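Local coordinates for Tol-Pal system protein TolB (Acinetobacter baumannii, PDB 7MX5), which is the periplasmic component of the Tol-Pal system, which probably helps the outer membrane fold inward during cell division and maintain its integrity, at residues A181-Y186 against I196-L201; S174-P179 against P219-D224. All blocks are in the same frame, centred on the assembly; numbering follows the deposited sequence.

Contact 1 (A181-Y186 against I196-L201)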
# COMPACT_ATOMS: atom_id res chain seq x y z
N ALA A 181 -11.92 -4.40 1.12
CA ALA A 181 -10.76 -5.22 1.47
C ALA A 181 -11.14 -6.55 2.11
O ALA A 181 -10.32 -7.16 2.81
CB ALA A 181 -9.80 -4.45 2.38
N LYS A 182 -12.36 -7.03 1.89
CA LYS A 182 -12.76 -8.33 2.40
C LYS A 182 -12.40 -9.46 1.45
O LYS A 182 -12.18 -10.59 1.89
CB LYS A 182 -14.27 -8.36 2.67
CG LYS A 182 -14.65 -8.09 4.11
CD LYS A 182 -15.82 -7.13 4.19
CE LYS A 182 -16.23 -6.87 5.64
NZ LYS A 182 -17.67 -6.53 5.75
N LYS A 183 -12.32 -9.17 0.15
CA LYS A 183 -11.97 -10.16 -0.85
C LYS A 183 -10.81 -9.65 -1.68
O LYS A 183 -10.56 -8.44 -1.76
CB LYS A 183 -13.17 -10.49 -1.76
CG LYS A 183 -14.36 -11.09 -1.03
CD LYS A 183 -15.38 -11.63 -2.01
CE LYS A 183 -16.44 -12.46 -1.29
NZ LYS A 183 -17.57 -11.62 -0.80
N ILE A 184 -10.09 -10.58 -2.30
CA ILE A 184 -8.98 -10.25 -3.18
C ILE A 184 -9.17 -11.00 -4.49
O ILE A 184 -9.66 -12.14 -4.50
CB ILE A 184 -7.61 -10.58 -2.54
CG1 ILE A 184 -6.47 -10.07 -3.42
CG2 ILE A 184 -7.47 -12.08 -2.30
CD1 ILE A 184 -5.41 -9.32 -2.66
N ALA A 185 -8.80 -10.36 -5.59
CA ALA A 185 -8.85 -10.97 -6.91
C ALA A 185 -7.45 -11.05 -7.49
O ALA A 185 -6.54 -10.32 -7.09
CB ALA A 185 -9.76 -10.18 -7.86
N TYR A 186 -7.29 -11.95 -8.46
CA TYR A 186 -5.99 -12.20 -9.06
C TYR A 186 -6.19 -12.97 -10.35
O TYR A 186 -7.23 -13.59 -10.58
CB TYR A 186 -5.07 -12.96 -8.11
CG TYR A 186 -5.68 -14.24 -7.57
CD1 TYR A 186 -5.52 -15.44 -8.24
CD2 TYR A 186 -6.42 -14.23 -6.39
CE1 TYR A 186 -6.08 -16.61 -7.75
CE2 TYR A 186 -6.98 -15.40 -5.90
CZ TYR A 186 -6.81 -16.58 -6.58
OH TYR A 186 -7.37 -17.74 -6.10
N ILE A 196 -9.60 -14.97 -13.93
CA ILE A 196 -9.66 -14.03 -12.83
C ILE A 196 -10.50 -14.65 -11.72
O ILE A 196 -11.70 -14.89 -11.90
CB ILE A 196 -10.24 -12.68 -13.28
CG1 ILE A 196 -9.23 -11.92 -14.14
CG2 ILE A 196 -10.63 -11.84 -12.07
CD1 ILE A 196 -9.75 -10.62 -14.70
N TYR A 197 -9.88 -14.91 -10.58
CA TYR A 197 -10.55 -15.49 -9.43
C TYR A 197 -10.89 -14.39 -8.42
O TYR A 197 -10.25 -13.35 -8.38
CB TYR A 197 -9.68 -16.55 -8.76
CG TYR A 197 -9.46 -17.79 -9.60
CD1 TYR A 197 -8.43 -17.85 -10.53
CD2 TYR A 197 -10.28 -18.90 -9.46
CE1 TYR A 197 -8.22 -18.98 -11.30
CE2 TYR A 197 -10.07 -20.04 -10.22
CZ TYR A 197 -9.05 -20.08 -11.14
OH TYR A 197 -8.85 -21.21 -11.90
N LEU A 198 -11.93 -14.65 -7.62
CA LEU A 198 -12.32 -13.76 -6.54
C LEU A 198 -12.35 -14.58 -5.25
O LEU A 198 -13.19 -15.47 -5.10
CB LEU A 198 -13.68 -13.11 -6.81
CG LEU A 198 -14.04 -11.94 -5.89
CD1 LEU A 198 -12.89 -10.94 -5.82
CD2 LEU A 198 -15.32 -11.27 -6.35
N GLN A 199 -11.44 -14.27 -4.33
CA GLN A 199 -11.20 -15.09 -3.15
C GLN A 199 -11.72 -14.38 -1.91
O GLN A 199 -11.26 -13.28 -1.57
CB GLN A 199 -9.71 -15.40 -3.01
CG GLN A 199 -9.38 -16.40 -1.92
CD GLN A 199 -8.27 -17.34 -2.32
OE1 GLN A 199 -8.00 -17.54 -3.50
NE2 GLN A 199 -7.62 -17.94 -1.33
N ASP A 200 -12.66 -15.02 -1.22
CA ASP A 200 -13.14 -14.53 0.07
C ASP A 200 -12.07 -14.78 1.12
O ASP A 200 -11.73 -15.93 1.41
CB ASP A 200 -14.45 -15.22 0.44
CG ASP A 200 -15.12 -14.61 1.66
OD1 ASP A 200 -14.46 -14.45 2.70
OD2 ASP A 200 -16.32 -14.29 1.57
N LEU A 201 -11.54 -13.71 1.71
CA LEU A 201 -10.47 -13.85 2.69
C LEU A 201 -10.96 -14.32 4.05
O LEU A 201 -10.13 -14.70 4.89
CB LEU A 201 -9.73 -12.52 2.85
CG LEU A 201 -9.04 -12.00 1.59
CD1 LEU A 201 -8.60 -10.56 1.77
CD2 LEU A 201 -7.85 -12.88 1.23
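Tyr186 lies with one ring face under the CB of Tyr197. That CB is 4.0 Å from the ring centroid, a CH-pi contact. The two tyrosine rings are nearly parallel, with planes at 19°, but slid so far apart that they barely overlap. Tyr186 CG sits between its backbone N and carbonyl carbon (chi1 53°), and the ring lies against Tyr197 CB, with its OH at Gln199. The OH donates to Gln199 OE1 at 2.7 Å, nearly along the C=O axis. The ring and amide planes are 65° apart. Gln199 NE2 is held in turn by Val165 O.

At the other end of the same face, Ile184 CG2 fits against Leu201 CD2 at 3.6 Å. The two branched side chains cross obliquely, and Ile154 of strand 150-156 touches both. On the opposite face, Leu198 CD1 rests on Ala185 CB at 3.8 Å. Leu198 also crosses the Lys183 chain at about a right angle. Lys183 NZ makes a long salt bridge of 3.8 Å to Asp200 OD2. Asp200 OD1 accepts hydrogen bonds from Ser202 N and Thr203 N, just past the strand.

Between the two faces runs the antiparallel ladder of the two middle strands of a four-stranded propeller blade. Ile184 and Gln199 form a hydrogen-bonded pair, as do Tyr186 and Tyr197. Leu201 N extends the ladder to Lys182 O at 3.2 Å. The chemistry implies that main-chain bonds set the register, while the Tyr186 hydroxyl and Val165 O together fix how the Gln199 amide is turned.

Contact 2 (S174-P179 against P219-D224)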
# COMPACT_ATOMS: atom_id res chain seq x y z
N SER A 174 -1.28 -9.71 -10.88
CA SER A 174 -2.17 -8.57 -10.63
C SER A 174 -3.16 -8.81 -9.49
O SER A 174 -4.36 -8.98 -9.74
CB SER A 174 -2.93 -8.22 -11.91
OG SER A 174 -2.04 -7.99 -12.98
N PRO A 175 -2.70 -8.83 -8.24
CA PRO A 175 -3.66 -8.86 -7.12
C PRO A 175 -4.37 -7.51 -7.00
O PRO A 175 -3.73 -6.46 -7.05
CB PRO A 175 -2.79 -9.15 -5.89
CG PRO A 175 -1.39 -9.35 -6.40
CD PRO A 175 -1.30 -8.82 -7.79
N ALA A 176 -5.69 -7.56 -6.87
CA ALA A 176 -6.51 -6.36 -6.78
C ALA A 176 -7.44 -6.48 -5.58
O ALA A 176 -8.10 -7.51 -5.39
CB ALA A 176 -7.33 -6.14 -8.06
N TRP A 177 -7.50 -5.42 -4.77
CA TRP A 177 -8.27 -5.43 -3.54
C TRP A 177 -9.71 -5.01 -3.81
O TRP A 177 -9.96 -4.04 -4.53
CB TRP A 177 -7.64 -4.50 -2.51
CG TRP A 177 -6.46 -5.09 -1.80
CD1 TRP A 177 -5.15 -4.90 -2.09
CD2 TRP A 177 -6.50 -5.97 -0.67
NE1 TRP A 177 -4.36 -5.60 -1.22
CE2 TRP A 177 -5.16 -6.27 -0.34
CE3 TRP A 177 -7.53 -6.53 0.09
CZ2 TRP A 177 -4.83 -7.11 0.72
CZ3 TRP A 177 -7.20 -7.37 1.14
CH2 TRP A 177 -5.86 -7.65 1.45
N THR A 178 -10.65 -5.75 -3.23
CA THR A 178 -12.04 -5.35 -3.28
C THR A 178 -12.25 -4.10 -2.43
O THR A 178 -11.51 -3.86 -1.48
CB THR A 178 -12.93 -6.51 -2.81
OG1 THR A 178 -13.84 -6.88 -3.86
CG2 THR A 178 -13.72 -6.14 -1.56
N PRO A 179 -13.24 -3.26 -2.78
CA PRO A 179 -13.38 -1.94 -2.12
C PRO A 179 -13.32 -1.97 -0.60
O PRO A 179 -12.70 -1.08 -0.00
CB PRO A 179 -14.74 -1.44 -2.62
CG PRO A 179 -15.01 -2.18 -3.87
CD PRO A 179 -14.17 -3.42 -3.91
N PRO A 219 -7.13 -6.83 -12.96
CA PRO A 219 -8.47 -6.50 -12.47
C PRO A 219 -8.47 -5.25 -11.60
O PRO A 219 -7.46 -4.88 -11.01
CB PRO A 219 -8.86 -7.74 -11.65
CG PRO A 219 -7.58 -8.40 -11.29
CD PRO A 219 -6.50 -7.93 -12.21
N SER A 220 -9.63 -4.61 -11.56
CA SER A 220 -9.84 -3.43 -10.74
C SER A 220 -11.33 -3.31 -10.46
O SER A 220 -12.14 -3.49 -11.37
CB SER A 220 -9.31 -2.16 -11.42
OG SER A 220 -9.59 -1.01 -10.64
N PHE A 221 -11.68 -3.00 -9.22
CA PHE A 221 -13.06 -3.08 -8.76
C PHE A 221 -13.66 -1.69 -8.58
O PHE A 221 -12.98 -0.76 -8.14
CB PHE A 221 -13.14 -3.86 -7.45
CG PHE A 221 -12.94 -5.33 -7.62
CD1 PHE A 221 -13.95 -6.13 -8.12
CD2 PHE A 221 -11.72 -5.91 -7.32
CE1 PHE A 221 -13.76 -7.49 -8.29
CE2 PHE A 221 -11.53 -7.26 -7.48
CZ PHE A 221 -12.55 -8.05 -7.97
N SER A 222 -14.94 -1.57 -8.92
CA SER A 222 -15.65 -0.31 -8.79
C SER A 222 -15.79 0.07 -7.32
O SER A 222 -15.95 -0.80 -6.46
CB SER A 222 -17.03 -0.41 -9.43
OG SER A 222 -17.13 0.39 -10.59
N PRO A 223 -15.73 1.37 -7.00
CA PRO A 223 -15.96 1.79 -5.61
C PRO A 223 -17.31 1.36 -5.06
O PRO A 223 -17.42 1.09 -3.86
CB PRO A 223 -15.83 3.32 -5.67
CG PRO A 223 -15.08 3.61 -6.92
CD PRO A 223 -15.24 2.46 -7.86
N ASP A 224 -18.34 1.29 -5.90
CA ASP A 224 -19.66 0.87 -5.45
C ASP A 224 -19.78 -0.63 -5.24
O ASP A 224 -20.83 -1.10 -4.81
CB ASP A 224 -20.74 1.36 -6.43
CG ASP A 224 -20.57 0.80 -7.83
OD1 ASP A 224 -19.79 -0.16 -8.03
OD2 ASP A 224 -21.23 1.32 -8.76
O HOH W 1 -9.22 -2.82 -7.51
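Phe221 CG is anti to its carbonyl carbon and beside its backbone N (chi1 -73°), which starts the ring toward Ala176, Trp177 and Thr178. With chi2 at -77°, the ring turns one face to Thr178 OG1. That oxygen stands 4.1 Å above the ring plane, over its centre. Ala176 O lies near the ring plane at the edge, 4.0 Å from CE2. The Phe221 CB meets Pro179 CD at 3.7 Å, and the two side chains cross at about a right angle.

Strands 174-177 and 219-221 run almost parallel, at 4°, but their axes stay 6.5 Å apart and no direct hydrogen bond joins them. They are the first strands of consecutive four-stranded blades of the beta-propeller, so the contact is packing between blades. Ala185, on the strand next to 174-177, also touches the Phe221 ring. A water links the blades: it accepts from Phe221 N and donates a weak bond to Trp177 O.

Pro219 packs against the N-terminal half of segment 174-179. Its CG approaches Ala176 CB at 4.0 Å, and its CD lies 3.6 Å from Ser174 CB. Ser174 OG bonds Glu394, which belongs to the blade on the other side. Beyond the strands, the Pro179 ring reaches the backbone carbonyls of Ser222 and Pro223, with CG near Ser222 O and CB 3.9 Å from Pro223 O.

From the N terminus, the chain enters contact 2 first, at 174-179. It then turns into 181-186, loops out and returns through 196-201, which closes the hairpin of contact 1. It runs on through the outer strand 206-211 before 219-224 closes the larger loop of contact 2. Contact 1 therefore lies wholly within contact 2 along the chain. Contact 1 holds neighbouring strands of one blade together; contact 2 joins that blade to the next. They meet directly: Ala185 O pairs with Ala176 N at 2.9 Å, a probable hydrogen bond, and Leu201 CD1 packs on Trp177 CZ3 at 3.5 Å.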